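Local coordinates for protein BONZAI 1 (PDB 6KXT) that is a copine that binds phospholipids in a calcium-dependent manner and negatively regulates cell death and defense responses, at residues A[30-42]-A[80-94]. Residues are numbered along the deposited sequence; the frame is centred on the assembly and turned at random. Where two conformers were deposited one is given.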
loop_
_atom_site.group_PDB
_atom_site.type_symbol
_atom_site.label_atom_id
_atom_site.label_comp_id
_atom_site.label_asym_id
_atom_site.label_seq_id
_atom_site.Cartn_x
_atom_site.Cartn_y
_atom_site.Cartn_z
ATOM N N SER A 30 10.173 -8.421 -19.185
ATOM C CA SER A 30 9.556 -9.476 -18.368
ATOM C C SER A 30 8.349 -8.912 -17.604
ATOM O O SER A 30 8.305 -7.708 -17.263
ATOM C CB SER A 30 10.555 -10.115 -17.440
ATOM O OG SER A 30 10.994 -9.158 -16.487
ATOM N N LYS A 31 7.352 -9.751 -17.401
ATOM C CA LYS A 31 6.167 -9.347 -16.631
ATOM C C LYS A 31 6.615 -9.037 -15.206
ATOM O O LYS A 31 7.508 -9.729 -14.657
ATOM C CB LYS A 31 5.205 -10.528 -16.717
ATOM C CG LYS A 31 3.766 -10.282 -16.393
ATOM C CD LYS A 31 2.875 -11.513 -16.653
ATOM C CE LYS A 31 2.676 -11.899 -18.100
ATOM N NZ LYS A 31 1.539 -12.855 -18.215
ATOM N N SER A 32 5.943 -8.112 -14.555
ATOM C CA SER A 32 6.164 -7.850 -13.116
ATOM C C SER A 32 5.847 -9.058 -12.247
ATOM O O SER A 32 4.911 -9.791 -12.502
ATOM C CB SER A 32 5.337 -6.668 -12.700
ATOM O OG SER A 32 5.766 -5.459 -13.347
ATOM N N ASP A 33 6.648 -9.172 -11.194
ATOM C CA ASP A 33 6.394 -10.050 -10.034
ATOM C C ASP A 33 6.117 -9.157 -8.835
ATOM O O ASP A 33 7.012 -8.866 -8.051
ATOM C CB ASP A 33 7.596 -10.940 -9.749
ATOM C CG ASP A 33 8.011 -11.735 -10.972
ATOM O OD1 ASP A 33 7.166 -12.474 -11.495
ATOM O OD2 ASP A 33 9.224 -11.635 -11.366
ATOM N N PRO A 34 4.875 -8.638 -8.706
ATOM C CA PRO A 34 4.642 -7.560 -7.777
ATOM C C PRO A 34 4.422 -7.983 -6.318
ATOM O O PRO A 34 3.933 -9.044 -6.022
ATOM C CB PRO A 34 3.338 -6.944 -8.296
ATOM C CG PRO A 34 2.610 -8.104 -8.898
ATOM C CD PRO A 34 3.710 -8.945 -9.517
ATOM N N PHE A 35 4.829 -7.067 -5.471
ATOM C CA PHE A 35 4.539 -7.051 -4.035
ATOM C C PHE A 35 4.342 -5.601 -3.615
ATOM O O PHE A 35 4.700 -4.636 -4.347
ATOM C CB PHE A 35 5.689 -7.729 -3.259
ATOM C CG PHE A 35 7.023 -7.043 -3.229
ATOM C CD1 PHE A 35 7.860 -7.070 -4.330
ATOM C CD2 PHE A 35 7.446 -6.326 -2.118
ATOM C CE1 PHE A 35 9.087 -6.435 -4.320
ATOM C CE2 PHE A 35 8.705 -5.726 -2.084
ATOM C CZ PHE A 35 9.512 -5.768 -3.193
ATOM N N LEU A 36 3.680 -5.473 -2.450
ATOM C CA LEU A 36 3.444 -4.135 -1.854
ATOM C C LEU A 36 4.259 -3.984 -0.574
ATOM O O LEU A 36 4.423 -4.966 0.188
ATOM C CB LEU A 36 1.978 -3.878 -1.473
ATOM C CG LEU A 36 0.945 -4.027 -2.564
ATOM C CD1 LEU A 36 -0.445 -3.735 -1.998
ATOM C CD2 LEU A 36 1.262 -3.113 -3.709
ATOM N N VAL A 37 4.729 -2.790 -0.329
ATOM C CA VAL A 37 5.370 -2.408 0.949
ATOM C C VAL A 37 4.597 -1.200 1.470
ATOM O O VAL A 37 4.368 -0.225 0.751
ATOM C CB VAL A 37 6.852 -2.062 0.741
ATOM C CG1 VAL A 37 7.450 -1.575 2.039
ATOM C CG2 VAL A 37 7.589 -3.267 0.150
ATOM N N VAL A 38 4.179 -1.280 2.732
ATOM C CA VAL A 38 3.585 -0.141 3.470
ATOM C C VAL A 38 4.647 0.442 4.374
ATOM O O VAL A 38 5.303 -0.345 5.082
ATOM C CB VAL A 38 2.367 -0.594 4.268
ATOM C CG1 VAL A 38 1.744 0.574 4.979
ATOM C CG2 VAL A 38 1.330 -1.225 3.361
ATOM N N SER A 39 4.854 1.738 4.296
ATOM C CA SER A 39 5.930 2.404 5.075
ATOM C C SER A 39 5.386 3.619 5.812
ATOM O O SER A 39 4.582 4.433 5.322
ATOM C CB SER A 39 7.107 2.800 4.188
ATOM O OG SER A 39 7.544 1.686 3.472
ATOM N N LYS A 40 5.887 3.782 7.049
ATOM C CA LYS A 40 5.550 4.913 7.934
ATOM C C LYS A 40 6.438 6.120 7.645
ATOM O O LYS A 40 7.638 5.949 7.485
ATOM C CB LYS A 40 5.669 4.431 9.379
ATOM C CG LYS A 40 5.298 5.451 10.449
ATOM C CD LYS A 40 5.714 4.964 11.827
ATOM C CE LYS A 40 5.005 5.658 12.968
ATOM N NZ LYS A 40 4.992 7.127 12.800
ATOM N N ILE A 41 5.842 7.277 7.513
ATOM C CA ILE A 41 6.576 8.547 7.285
ATOM C C ILE A 41 7.235 8.998 8.601
ATOM O O ILE A 41 6.599 8.981 9.678
ATOM C CB ILE A 41 5.632 9.595 6.699
ATOM C CG1 ILE A 41 5.229 9.147 5.283
ATOM C CG2 ILE A 41 6.325 10.962 6.685
ATOM C CD1 ILE A 41 4.076 9.867 4.641
ATOM N N VAL A 42 8.496 9.422 8.506
ATOM C CA VAL A 42 9.268 9.905 9.681
ATOM C C VAL A 42 10.003 11.179 9.307
ATOM O O VAL A 42 10.565 11.300 8.203
ATOM C CB VAL A 42 10.212 8.812 10.177
ATOM C CG1 VAL A 42 11.198 8.435 9.102
ATOM C CG2 VAL A 42 10.953 9.272 11.440
ATOM N N PRO A 80 -0.954 9.810 6.984
ATOM C CA PRO A 80 -0.601 9.218 5.700
ATOM C C PRO A 80 0.532 8.212 5.881
ATOM O O PRO A 80 1.462 8.434 6.656
ATOM C CB PRO A 80 -0.126 10.407 4.863
ATOM C CG PRO A 80 -0.822 11.608 5.502
ATOM C CD PRO A 80 -0.934 11.275 6.965
ATOM N N VAL A 81 0.441 7.106 5.149
ATOM C CA VAL A 81 1.555 6.157 4.962
ATOM C C VAL A 81 1.825 6.069 3.455
ATOM O O VAL A 81 1.043 6.555 2.649
ATOM C CB VAL A 81 1.300 4.764 5.548
ATOM C CG1 VAL A 81 1.044 4.860 7.049
ATOM C CG2 VAL A 81 0.140 4.053 4.865
ATOM N N ILE A 82 2.975 5.547 3.102
ATOM C CA ILE A 82 3.334 5.265 1.699
ATOM C C ILE A 82 3.022 3.823 1.413
ATOM O O ILE A 82 3.364 2.922 2.210
ATOM C CB ILE A 82 4.812 5.542 1.398
ATOM C CG1 ILE A 82 5.201 6.961 1.782
ATOM C CG2 ILE A 82 5.042 5.258 -0.055
ATOM C CD1 ILE A 82 4.414 7.929 1.086
ATOM N N ILE A 83 2.421 3.574 0.241
ATOM C CA ILE A 83 2.152 2.189 -0.241
ATOM C C ILE A 83 2.779 2.114 -1.604
ATOM O O ILE A 83 2.393 2.877 -2.475
ATOM C CB ILE A 83 0.660 1.834 -0.259
ATOM C CG1 ILE A 83 0.045 2.083 1.118
ATOM C CG2 ILE A 83 0.479 0.389 -0.685
ATOM C CD1 ILE A 83 -1.448 2.334 1.093
ATOM N N GLU A 84 3.802 1.298 -1.763
ATOM C CA GLU A 84 4.480 1.184 -3.066
ATOM C C GLU A 84 4.382 -0.240 -3.560
ATOM O O GLU A 84 4.614 -1.213 -2.815
ATOM C CB GLU A 84 5.952 1.566 -2.962
ATOM C CG GLU A 84 6.121 2.979 -2.529
ATOM C CD GLU A 84 7.363 3.640 -3.083
ATOM O OE1 GLU A 84 8.486 3.228 -2.677
ATOM O OE2 GLU A 84 7.152 4.620 -3.844
ATOM N N CYS A 85 4.069 -0.364 -4.844
ATOM C CA CYS A 85 4.101 -1.647 -5.559
ATOM C C CYS A 85 5.467 -1.728 -6.286
ATOM O O CYS A 85 5.843 -0.768 -6.951
ATOM C CB CYS A 85 2.924 -1.715 -6.512
ATOM S SG CYS A 85 2.849 -3.312 -7.366
ATOM N N SER A 86 6.178 -2.828 -6.066
ATOM C CA SER A 86 7.501 -3.095 -6.682
ATOM C C SER A 86 7.512 -4.459 -7.338
ATOM O O SER A 86 6.749 -5.387 -6.972
ATOM C CB SER A 86 8.617 -3.009 -5.690
ATOM O OG SER A 86 8.699 -1.703 -5.146
ATOM N N ASP A 87 8.374 -4.528 -8.344
ATOM C CA ASP A 87 8.701 -5.749 -9.096
ATOM C C ASP A 87 9.891 -6.456 -8.427
ATOM O O ASP A 87 10.988 -5.886 -8.436
ATOM C CB ASP A 87 9.080 -5.366 -10.519
ATOM C CG ASP A 87 9.350 -6.545 -11.428
ATOM O OD1 ASP A 87 9.016 -7.669 -11.070
ATOM O OD2 ASP A 87 9.830 -6.289 -12.552
ATOM N N PHE A 88 9.671 -7.617 -7.834
ATOM C CA PHE A 88 10.716 -8.418 -7.159
ATOM C C PHE A 88 11.692 -8.964 -8.208
ATOM O O PHE A 88 11.286 -9.654 -9.165
ATOM C CB PHE A 88 10.109 -9.582 -6.375
ATOM C CG PHE A 88 11.127 -10.247 -5.486
ATOM C CD1 PHE A 88 11.358 -9.773 -4.207
ATOM C CD2 PHE A 88 11.785 -11.393 -5.906
ATOM C CE1 PHE A 88 12.293 -10.388 -3.381
ATOM C CE2 PHE A 88 12.714 -12.009 -5.080
ATOM C CZ PHE A 88 12.951 -11.513 -3.818
ATOM N N ASN A 89 12.954 -8.657 -8.005
ATOM C CA ASN A 89 14.039 -9.185 -8.871
ATOM C C ASN A 89 14.977 -10.061 -8.023
ATOM O O ASN A 89 15.327 -9.667 -6.868
ATOM C CB ASN A 89 14.748 -8.013 -9.562
ATOM C CG ASN A 89 13.857 -7.300 -10.563
ATOM O OD1 ASN A 89 13.177 -7.952 -11.347
ATOM N ND2 ASN A 89 13.836 -5.966 -10.551
ATOM N N SER A 90 15.329 -11.213 -8.587
ATOM C CA SER A 90 16.248 -12.217 -7.987
ATOM C C SER A 90 17.578 -11.548 -7.617
ATOM O O SER A 90 18.148 -11.927 -6.583
ATOM C CB SER A 90 16.453 -13.394 -8.923
ATOM O OG SER A 90 16.558 -12.973 -10.277
ATOM N N ASN A 91 18.019 -10.571 -8.430
ATOM C CA ASN A 91 19.292 -9.843 -8.162
ATOM C C ASN A 91 19.143 -8.938 -6.935
ATOM O O ASN A 91 20.167 -8.458 -6.449
ATOM C CB ASN A 91 19.800 -9.043 -9.361
ATOM C CG ASN A 91 19.032 -7.770 -9.642
ATOM O OD1 ASN A 91 18.246 -7.294 -8.820
ATOM N ND2 ASN A 91 19.258 -7.221 -10.820
ATOM N N GLY A 92 17.919 -8.719 -6.454
ATOM C CA GLY A 92 17.652 -8.012 -5.192
ATOM C C GLY A 92 17.429 -6.519 -5.351
ATOM O O GLY A 92 17.146 -5.907 -4.327
ATOM N N LYS A 93 17.572 -5.938 -6.552
ATOM C CA LYS A 93 17.222 -4.513 -6.782
ATOM C C LYS A 93 15.846 -4.456 -7.461
ATOM O O LYS A 93 15.729 -4.670 -8.684
ATOM C CB LYS A 93 18.260 -3.705 -7.562
ATOM C CG LYS A 93 18.098 -2.201 -7.351
ATOM C CD LYS A 93 19.284 -1.361 -7.805
ATOM C CE LYS A 93 19.178 0.096 -7.400
ATOM N NZ LYS A 93 20.388 0.874 -7.774
ATOM N N HIS A 94 14.850 -4.235 -6.622
ATOM C CA HIS A 94 13.426 -4.297 -7.004
ATOM C C HIS A 94 13.027 -2.992 -7.666
ATOM O O HIS A 94 13.234 -1.919 -7.068
ATOM C CB HIS A 94 12.598 -4.608 -5.770
ATOM C CG HIS A 94 13.155 -5.768 -5.009
ATOM N ND1 HIS A 94 13.470 -6.960 -5.644
ATOM C CD2 HIS A 94 13.408 -5.964 -3.691
ATOM C CE1 HIS A 94 13.934 -7.824 -4.766
ATOM N NE2 HIS A 94 13.862 -7.263 -3.560
HETATM O O HOH W 1 10.050 -8.755 -14.018
HETATM O O HOH W 2 10.947 -9.624 -11.677
HETATM O O HOH W 3 2.941 7.367 8.598
#
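Phe35 and Ser86, Val37 and Glu84, and Ser39 and Ile82 are the hydrogen-bonded pairs that join strands 34-40 and 81-87, the antiparallel centre of the four-stranded sheet in this beta-sandwich, the second C2 domain (C2B) of the protein. Strands 48-52 and 95-102 flank them. On the face carrying Leu36, Val38, Ile83 and Cys85, Leu36, in the conformer given, lays CD2 against Cys85 CB at 3.5 Å, while Cys85, with SG anti to the backbone N (chi1 -177°), brings its sulfur to Pro34 CB. Leu36 and Ile83 also touch Leu135 of strand 133-143 in the other sheet, so this face packs into the sandwich core. On the opposite face, Phe35 holds CG between its backbone N and carbonyl carbon (chi1 68°), its CE1 and CZ against Ser86 CB. The edge of that ring points at the face of His94 in a T-shaped stack, centroids 5.5 Å apart. His94 is fixed in turn by Asn89 N, which donates to ND1 near the imidazole plane.

At the loop end, Asp33 N meets Asp87 OD1 at 2.8 Å, from above the carboxylate plane, and Phe88 N returns a bond to Asp33 O. Asp33 and Asp87 gather acidic groups at this end of the fold, as in the calcium-binding loops of other C2 domains; Asp33 OD1 accepts a hydrogen bond from Asn58 N. An alanine at Asp87 is likely to leave Asp33 N without its acceptor and the 30-33 loop less firmly tied. Water 1 sits 2.9 Å from Asp87 OD2 and 2.8 Å from Lys31 O, bridging the two segments.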